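Local coordinates for pyridoxamine 5'-phosphate oxidase-related, FMN-binding protein (Paracoccus denitrificans, PDB 6VNA) that probably binds heme and degrades it as a noncanonical oxygenase specific for c-type heme, built on the FMN-binding split-barrel fold of the pyridoxamine 5'-phosphate oxidase family, at residues 27-32 / 74-79; 45-50 / 110-115; 97-102 / 129-134. One frame throughout, in Å; residues are numbered along the deposited sequence.

Interaction 1 of 3, residues 27-32 / 74-79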
loop_
_atom_site.group_PDB
_atom_site.type_symbol
_atom_site.label_atom_id
_atom_site.label_comp_id
_atom_site.label_asym_id
_atom_site.label_seq_id
_atom_site.Cartn_x
_atom_site.Cartn_y
_atom_site.Cartn_z
ATOM N N ALA A 27 5.790 3.319 -3.695
ATOM C CA ALA A 27 5.188 2.335 -2.780
ATOM C C ALA A 27 3.673 2.520 -2.692
ATOM O O ALA A 27 3.152 3.582 -3.128
ATOM C CB ALA A 27 5.811 2.477 -1.417
ATOM N N SER A 28 3.008 1.527 -2.105
ATOM C CA SER A 28 1.635 1.666 -1.579
ATOM C C SER A 28 1.740 2.109 -0.117
ATOM O O SER A 28 2.369 1.381 0.668
ATOM C CB SER A 28 0.865 0.385 -1.711
ATOM O OG SER A 28 0.785 -0.011 -3.053
ATOM N N LEU A 29 1.170 3.255 0.238
ATOM C CA LEU A 29 1.173 3.742 1.650
ATOM C C LEU A 29 -0.211 3.489 2.253
ATOM O O LEU A 29 -1.239 3.823 1.601
ATOM C CB LEU A 29 1.541 5.221 1.677
ATOM C CG LEU A 29 1.301 5.946 3.002
ATOM C CD1 LEU A 29 2.353 5.575 4.047
ATOM C CD2 LEU A 29 1.288 7.444 2.767
ATOM N N GLY A 30 -0.231 2.825 3.396
ATOM C CA GLY A 30 -1.424 2.713 4.248
ATOM C C GLY A 30 -1.471 3.812 5.302
ATOM O O GLY A 30 -0.478 3.973 6.078
ATOM N N THR A 31 -2.583 4.540 5.351
ATOM C CA THR A 31 -2.914 5.470 6.463
ATOM C C THR A 31 -4.306 5.172 7.037
ATOM O O THR A 31 -5.128 4.462 6.388
ATOM C CB THR A 31 -2.774 6.925 6.026
ATOM O OG1 THR A 31 -3.621 7.208 4.908
ATOM C CG2 THR A 31 -1.326 7.261 5.728
ATOM N N LEU A 32 -4.561 5.693 8.235
ATOM C CA LEU A 32 -5.879 5.549 8.897
ATOM C C LEU A 32 -6.751 6.728 8.478
ATOM O O LEU A 32 -6.343 7.867 8.719
ATOM C CB LEU A 32 -5.671 5.448 10.411
ATOM C CG LEU A 32 -4.917 4.200 10.871
ATOM C CD1 LEU A 32 -4.658 4.242 12.350
ATOM C CD2 LEU A 32 -5.657 2.929 10.522
ATOM N N ALA A 74 1.476 4.174 9.987
ATOM C CA ALA A 74 1.710 4.094 8.523
ATOM C C ALA A 74 2.167 2.691 8.151
ATOM O O ALA A 74 3.065 2.167 8.834
ATOM C CB ALA A 74 2.731 5.123 8.092
ATOM N N GLY A 75 1.527 2.113 7.133
ATOM C CA GLY A 75 1.974 0.897 6.421
ATOM C C GLY A 75 2.618 1.218 5.080
ATOM O O GLY A 75 2.198 2.199 4.414
ATOM N N LEU A 76 3.633 0.453 4.695
ATOM C CA LEU A 76 4.210 0.499 3.317
ATOM C C LEU A 76 4.240 -0.919 2.759
ATOM O O LEU A 76 4.656 -1.839 3.523
ATOM C CB LEU A 76 5.638 1.048 3.330
ATOM C CG LEU A 76 5.818 2.487 3.771
ATOM C CD1 LEU A 76 7.291 2.781 4.034
ATOM C CD2 LEU A 76 5.268 3.438 2.733
ATOM N N LEU A 77 3.792 -1.073 1.507
ATOM C CA LEU A 77 4.133 -2.197 0.601
ATOM C C LEU A 77 5.174 -1.726 -0.418
ATOM O O LEU A 77 4.934 -0.728 -1.136
ATOM C CB LEU A 77 2.891 -2.680 -0.149
ATOM C CG LEU A 77 3.107 -3.948 -0.979
ATOM C CD1 LEU A 77 3.752 -5.047 -0.130
ATOM C CD2 LEU A 77 1.783 -4.443 -1.553
ATOM N N ILE A 78 6.280 -2.442 -0.504
ATOM C CA ILE A 78 7.384 -2.147 -1.463
ATOM C C ILE A 78 7.584 -3.399 -2.319
ATOM O O ILE A 78 7.881 -4.462 -1.783
ATOM C CB ILE A 78 8.624 -1.705 -0.669
ATOM C CG1 ILE A 78 8.295 -0.461 0.153
ATOM C CG2 ILE A 78 9.825 -1.499 -1.575
ATOM C CD1 ILE A 78 9.287 -0.172 1.239
ATOM N N ALA A 79 7.317 -3.298 -3.605
ATOM C CA ALA A 79 7.473 -4.402 -4.571
ATOM C C ALA A 79 8.625 -4.034 -5.500
ATOM O O ALA A 79 9.035 -2.863 -5.518
ATOM C CB ALA A 79 6.177 -4.646 -5.310
#
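Strands 27-32 and 74-79 run antiparallel, their axes 162° apart, and pair Ser28 with Leu77 and Gly30 with Gly75 through two hydrogen bonds each. Leu29 and Leu76 form the non-hydrogen-bonded pair between them. The bond from Gly30 N to Gly75 O is short at 2.7 Å, and its donor stands above the carbonyl plane. The return bond from Gly75 N to Gly30 O, 2.9 Å, lies on a lone pair of the acceptor. Gly30 CA and Gly75 CA lie 4.4 Å apart. Leu29 and Leu76 share one face of the sheet and cross obliquely. Leu29 has CG anti to its backbone N (chi1 167°), and its CD1 meets Leu76 CD2 at 3.8 Å. The same CD1 rests near Ala74 CB, 4.1 Å away. Ile133 of strand 128-135 packs against all three residues, so this face belongs to the barrel core. The other face carries Ser28 and Leu77, whose CB atoms lie 4.0 Å apart. This face meets the second subunit: Ser28 OG hydrogen-bonds to Ser28 OG of that subunit, and Leu77 packs on its Thr42. The backbone bonds therefore join two strands whose branched apolar side chains fill the core on one side, while a serine hydroxyl and a leucine serve the dimer interface on the other.

Interaction 2 of 3, residues 45-50 / 110-115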
loop_
_atom_site.group_PDB
_atom_site.type_symbol
_atom_site.label_atom_id
_atom_site.label_comp_id
_atom_site.label_asym_id
_atom_site.label_seq_id
_atom_site.Cartn_x
_atom_site.Cartn_y
_atom_site.Cartn_z
ATOM N N ALA A 45 5.597 8.394 -4.013
ATOM C CA ALA A 45 7.056 8.408 -4.246
ATOM C C ALA A 45 7.707 8.057 -2.913
ATOM O O ALA A 45 7.309 8.625 -1.885
ATOM C CB ALA A 45 7.511 9.743 -4.781
ATOM N N LEU A 46 8.562 7.051 -2.920
ATOM C CA LEU A 46 9.253 6.561 -1.710
ATOM C C LEU A 46 10.658 6.085 -2.076
ATOM O O LEU A 46 10.793 5.242 -2.974
ATOM C CB LEU A 46 8.487 5.398 -1.086
ATOM C CG LEU A 46 9.169 4.856 0.170
ATOM C CD1 LEU A 46 8.654 5.582 1.411
ATOM C CD2 LEU A 46 8.986 3.364 0.289
ATOM N N GLN A 47 11.646 6.599 -1.357
ATOM C CA GLN A 47 13.057 6.154 -1.378
ATOM C C GLN A 47 13.476 5.897 0.072
ATOM O O GLN A 47 12.593 5.900 0.938
ATOM C CB GLN A 47 13.885 7.235 -2.062
ATOM C CG GLN A 47 13.415 7.545 -3.472
ATOM C CD GLN A 47 14.295 8.577 -4.136
ATOM O OE1 GLN A 47 15.436 8.799 -3.737
ATOM N NE2 GLN A 47 13.751 9.263 -5.119
ATOM N N THR A 48 14.760 5.647 0.314
ATOM C CA THR A 48 15.389 5.630 1.659
ATOM C C THR A 48 16.184 6.925 1.820
ATOM O O THR A 48 16.487 7.497 0.793
ATOM C CB THR A 48 16.287 4.399 1.781
ATOM O OG1 THR A 48 17.251 4.524 0.732
ATOM C CG2 THR A 48 15.525 3.104 1.645
ATOM N N ASP A 49 16.529 7.375 3.031
ATOM C CA ASP A 49 17.650 8.355 3.174
ATOM C C ASP A 49 18.892 7.597 3.669
ATOM O O ASP A 49 18.853 6.338 3.675
ATOM C CB ASP A 49 17.286 9.650 3.927
ATOM C CG ASP A 49 16.603 9.536 5.274
ATOM O OD1 ASP A 49 16.513 8.404 5.802
ATOM O OD2 ASP A 49 16.170 10.597 5.785
ATOM N N ALA A 50 19.956 8.347 3.993
ATOM C CA ALA A 50 21.335 7.892 4.302
ATOM C C ALA A 50 21.342 6.619 5.159
ATOM O O ALA A 50 22.013 5.651 4.747
ATOM C CB ALA A 50 22.080 9.013 4.983
ATOM N N ALA A 110 18.145 16.226 -3.656
ATOM C CA ALA A 110 19.322 16.051 -4.552
ATOM C C ALA A 110 19.636 14.562 -4.699
ATOM O O ALA A 110 19.660 14.079 -5.840
ATOM C CB ALA A 110 20.535 16.799 -4.032
ATOM N N ARG A 111 19.899 13.872 -3.584
ATOM C CA ARG A 111 19.866 12.389 -3.526
ATOM C C ARG A 111 18.604 11.939 -4.280
ATOM O O ARG A 111 18.691 11.095 -5.202
ATOM C CB ARG A 111 19.856 11.924 -2.067
ATOM C CG ARG A 111 20.101 10.436 -1.862
ATOM C CD ARG A 111 19.938 10.034 -0.401
ATOM N NE ARG A 111 20.356 8.666 -0.092
ATOM C CZ ARG A 111 19.677 7.551 -0.376
ATOM N NH1 ARG A 111 18.514 7.614 -0.999
ATOM N NH2 ARG A 111 20.163 6.368 -0.035
ATOM N N TRP A 112 17.473 12.543 -3.928
ATOM C CA TRP A 112 16.133 12.130 -4.393
ATOM C C TRP A 112 16.069 12.250 -5.918
ATOM O O TRP A 112 15.542 11.310 -6.567
ATOM C CB TRP A 112 15.034 12.935 -3.677
ATOM C CG TRP A 112 13.680 12.348 -3.920
ATOM C CD1 TRP A 112 12.958 12.438 -5.073
ATOM C CD2 TRP A 112 12.921 11.503 -3.035
ATOM N NE1 TRP A 112 11.790 11.732 -4.957
ATOM C CE2 TRP A 112 11.733 11.158 -3.712
ATOM C CE3 TRP A 112 13.110 11.021 -1.735
ATOM C CZ2 TRP A 112 10.749 10.351 -3.135
ATOM C CZ3 TRP A 112 12.135 10.236 -1.161
ATOM C CH2 TRP A 112 10.977 9.892 -1.862
ATOM N N LEU A 113 16.590 13.341 -6.483
ATOM C CA LEU A 113 16.506 13.586 -7.951
ATOM C C LEU A 113 17.482 12.659 -8.695
ATOM O O LEU A 113 17.076 12.066 -9.726
ATOM C CB LEU A 113 16.768 15.062 -8.260
ATOM C CG LEU A 113 16.125 15.565 -9.554
ATOM C CD1 LEU A 113 14.605 15.506 -9.464
ATOM C CD2 LEU A 113 16.584 16.980 -9.883
ATOM N N GLU A 114 18.706 12.492 -8.186
ATOM C CA GLU A 114 19.684 11.545 -8.776
ATOM C C GLU A 114 18.980 10.197 -8.950
ATOM O O GLU A 114 19.183 9.558 -10.010
ATOM C CB GLU A 114 20.951 11.463 -7.923
ATOM C CG GLU A 114 21.793 12.732 -7.993
ATOM C CD GLU A 114 23.062 12.695 -7.157
ATOM O OE1 GLU A 114 23.846 11.723 -7.318
ATOM O OE2 GLU A 114 23.258 13.627 -6.336
ATOM N N ARG A 115 18.126 9.815 -7.991
ATOM C CA ARG A 115 17.485 8.470 -7.943
ATOM C C ARG A 115 16.130 8.491 -8.669
ATOM O O ARG A 115 15.718 7.438 -9.188
ATOM C CB ARG A 115 17.422 8.004 -6.487
ATOM C CG ARG A 115 18.798 7.787 -5.873
ATOM C CD ARG A 115 18.804 7.726 -4.360
ATOM N NE ARG A 115 18.091 6.557 -3.856
ATOM C CZ ARG A 115 18.627 5.369 -3.607
ATOM N NH1 ARG A 115 19.911 5.149 -3.825
ATOM N NH2 ARG A 115 17.864 4.393 -3.146
HETATM O O HOH W 1 15.126 3.690 -2.339
#
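One face of the Trp112 indole is covered by the side chain of Gln47, and Ala45 sits at the ring edge, with its CB 3.7 Å from Trp112 CZ2. The Gln47 amide stacks on the indole with the two planes 19° apart. Its NE2 rides above the ring, 3.1 Å from Trp112 CE2. Gln47 CG adds a CH-pi contact, 3.6 Å from the centroid of the six-membered ring and only 6° off its normal. The chain of Gln47 is extended beyond CG, which lays it along the indole and carries the amide to the helix backbone. There NE2 donates to Trp112 O at 3.1 Å. The bond is nearly straight, 172° at the hydrogen, and uses a lone pair in the carbonyl plane. One residue thus supplies both the ring and the carbonyl that hold this amide.

The contact sets helix 108-115 across strand 39-48 of the split barrel, the fold of this FMN-binding family. Phe130 of strand 128-135 meets Trp112 edge-to-face, and Leu55 and Leu57 of strand 54-59 also pack on the indole.

Two arginines border the contact. The extended Arg111 reaches Thr48, whose O lies over one face of the guanidinium, 2.7 Å from Arg111 NH1, at a poor angle for a hydrogen bond. Arg111 NH1 in turn lies over a face of the Arg115 guanidinium. Such close positive groups would probably repel each other, but Arg115 NH1 has a salt bridge to Glu22. Arg115 NH2 donates to a water at 2.9 Å, and that water also accepts a weak bond from Thr48 N.

Interaction 3 of 3, residues 97-102 / 129-134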
loop_
_atom_site.group_PDB
_atom_site.type_symbol
_atom_site.label_atom_id
_atom_site.label_comp_id
_atom_site.label_asym_id
_atom_site.label_seq_id
_atom_site.Cartn_x
_atom_site.Cartn_y
_atom_site.Cartn_z
ATOM N N GLY A 97 5.054 0.962 10.429
ATOM C CA GLY A 97 5.937 2.053 10.864
ATOM C C GLY A 97 5.156 3.190 11.483
ATOM O O GLY A 97 3.899 3.081 11.543
ATOM N N ARG A 98 5.880 4.231 11.914
ATOM C CA ARG A 98 5.314 5.526 12.360
ATOM C C ARG A 98 5.954 6.647 11.533
ATOM O O ARG A 98 7.175 6.688 11.424
ATOM C CB ARG A 98 5.459 5.687 13.881
ATOM C CG ARG A 98 6.871 5.556 14.443
ATOM C CD ARG A 98 7.232 4.157 14.940
ATOM N NE ARG A 98 7.844 4.104 16.273
ATOM C CZ ARG A 98 9.109 4.413 16.573
ATOM N NH1 ARG A 98 9.948 4.838 15.642
ATOM N NH2 ARG A 98 9.528 4.307 17.821
ATOM N N ALA A 99 5.134 7.517 10.953
ATOM C CA ALA A 99 5.563 8.643 10.106
ATOM C C ALA A 99 6.066 9.774 11.002
ATOM O O ALA A 99 5.482 9.982 12.067
ATOM C CB ALA A 99 4.420 9.096 9.235
ATOM N N VAL A 100 7.112 10.465 10.561
ATOM C CA VAL A 100 7.762 11.605 11.263
ATOM C C VAL A 100 8.166 12.624 10.207
ATOM O O VAL A 100 8.930 12.292 9.320
ATOM C CB VAL A 100 8.993 11.146 12.069
ATOM C CG1 VAL A 100 9.671 12.319 12.774
ATOM C CG2 VAL A 100 8.637 10.045 13.056
ATOM N N PRO A 101 7.698 13.886 10.261
ATOM C CA PRO A 101 8.206 14.917 9.358
ATOM C C PRO A 101 9.741 14.929 9.381
ATOM O O PRO A 101 10.338 14.789 10.429
ATOM C CB PRO A 101 7.614 16.217 9.917
ATOM C CG PRO A 101 6.357 15.761 10.628
ATOM C CD PRO A 101 6.677 14.391 11.192
ATOM N N ALA A 102 10.351 15.027 8.209
ATOM C CA ALA A 102 11.812 14.943 8.042
ATOM C C ALA A 102 12.354 16.359 7.873
ATOM O O ALA A 102 11.727 17.163 7.132
ATOM C CB ALA A 102 12.147 14.071 6.866
ATOM N N ARG A 129 6.306 17.650 0.913
ATOM C CA ARG A 129 7.009 17.452 2.199
ATOM C C ARG A 129 7.554 16.032 2.336
ATOM O O ARG A 129 6.835 15.062 1.995
ATOM C CB ARG A 129 6.042 17.636 3.365
ATOM C CG ARG A 129 5.668 19.073 3.679
ATOM C CD ARG A 129 4.793 19.022 4.919
ATOM N NE ARG A 129 5.539 18.877 6.165
ATOM C CZ ARG A 129 4.989 18.739 7.370
ATOM N NH1 ARG A 129 3.672 18.714 7.527
ATOM N NH2 ARG A 129 5.773 18.629 8.426
ATOM N N PHE A 130 8.718 15.931 2.971
ATOM C CA PHE A 130 9.379 14.651 3.304
ATOM C C PHE A 130 8.872 14.164 4.657
ATOM O O PHE A 130 8.828 14.980 5.593
ATOM C CB PHE A 130 10.902 14.804 3.304
ATOM C CG PHE A 130 11.496 14.989 1.935
ATOM C CD1 PHE A 130 11.702 13.898 1.099
ATOM C CD2 PHE A 130 11.831 16.249 1.475
ATOM C CE1 PHE A 130 12.259 14.067 -0.159
ATOM C CE2 PHE A 130 12.385 16.416 0.215
ATOM C CZ PHE A 130 12.596 15.324 -0.600
ATOM N N TRP A 131 8.537 12.871 4.721
ATOM C CA TRP A 131 8.220 12.076 5.938
ATOM C C TRP A 131 9.142 10.850 6.026
ATOM O O TRP A 131 9.154 10.066 5.053
ATOM C CB TRP A 131 6.775 11.585 5.874
ATOM C CG TRP A 131 5.730 12.651 5.904
ATOM C CD1 TRP A 131 5.312 13.464 4.890
ATOM C CD2 TRP A 131 4.898 12.952 7.030
ATOM N NE1 TRP A 131 4.296 14.279 5.324
ATOM C CE2 TRP A 131 4.022 13.988 6.632
ATOM C CE3 TRP A 131 4.834 12.454 8.336
ATOM C CZ2 TRP A 131 3.082 14.531 7.499
ATOM C CZ3 TRP A 131 3.907 12.998 9.197
ATOM C CH2 TRP A 131 3.042 14.014 8.778
ATOM N N ARG A 132 9.824 10.653 7.157
ATOM C CA ARG A 132 10.507 9.381 7.487
ATOM C C ARG A 132 9.458 8.420 8.032
ATOM O O ARG A 132 8.689 8.830 8.902
ATOM C CB ARG A 132 11.609 9.586 8.530
ATOM C CG ARG A 132 12.817 10.341 8.003
ATOM C CD ARG A 132 13.736 10.786 9.126
ATOM N NE ARG A 132 14.154 9.685 9.980
ATOM C CZ ARG A 132 15.225 8.923 9.783
ATOM N NH1 ARG A 132 16.007 9.109 8.732
ATOM N NH2 ARG A 132 15.501 7.955 10.636
ATOM N N ILE A 133 9.418 7.188 7.539
ATOM C CA ILE A 133 8.502 6.149 8.081
ATOM C C ILE A 133 9.381 5.146 8.808
ATOM O O ILE A 133 9.979 4.286 8.135
ATOM C CB ILE A 133 7.612 5.548 6.978
ATOM C CG1 ILE A 133 6.760 6.648 6.344
ATOM C CG2 ILE A 133 6.733 4.439 7.532
ATOM C CD1 ILE A 133 6.196 6.295 5.020
ATOM N N GLU A 134 9.499 5.324 10.126
ATOM C CA GLU A 134 10.422 4.559 10.994
ATOM C C GLU A 134 9.812 3.189 11.228
ATOM O O GLU A 134 8.700 3.083 11.724
ATOM C CB GLU A 134 10.674 5.295 12.304
ATOM C CG GLU A 134 11.411 6.608 12.117
ATOM C CD GLU A 134 11.456 7.482 13.362
ATOM O OE1 GLU A 134 10.833 7.091 14.372
ATOM O OE2 GLU A 134 12.108 8.554 13.314
#
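Strands 92-101 and 128-135 are antiparallel neighbours in the barrel sheet, and this contact is a ladder of backbone bonds between them. Two pairs, Arg98 with Glu134 and Val100 with Arg132, are each doubly hydrogen-bonded. Ala102 N extends the ladder to Phe130 O at 3.0 Å, from above the carbonyl plane. On one face, Trp131 lies beside Pro101, pointing the same way. Pro101 CG stands over the six-membered ring in a CH-pi contact, 4.3 Å from its centroid. Ala99 CB touches Trp131 CE3 at 3.5 Å, and Leu68 of helix 63-70 packs on both residues. An alanine in place of Trp131 removes the ring that Pro101 and Ala99 touch, and would probably loosen the packing against Leu68. On the other face, Arg98 NH1 forms a salt bridge with Glu134 OE1 at 2.7 Å. Arg98 reaches it by bending at chi2 and chi3 from the crowded chi1 position (56°), while Glu134 is extended beyond CG. Val100 crosses Glu134 obliquely, with CG2 3.8 Å from Glu134 OE2. The strand pair thus separates its chemistry: Trp131 and Ala99 face the helix, and an ion pair lies on the opposite, more exposed side.

How the interactions relate
All three contacts belong to the same split-barrel domain and reach one antiparallel, curled sheet. The centres of interactions 1 and 2 are about 17 Å apart, those of 1 and 3 about 12 Å, and those of 2 and 3 about 14 Å. Both segments of interaction 1 precede those of interaction 3, while interaction 2 interleaves with both along the chain. Strands 73-79 and 92-101 are sheet neighbours, so interactions 1 and 3 adjoin directly. Leu46 packs on Ala27, Leu76 and Ile78, tying interaction 2 to interaction 1. Interactions 2 and 3 meet through the Asp49-Arg132 salt bridge and the Trp112-Phe130 ring pair. That ring pair and Gln47 hold helix 108-115 on the barrel wall, whose strand pair 27-32/74-79 also reaches the second subunit.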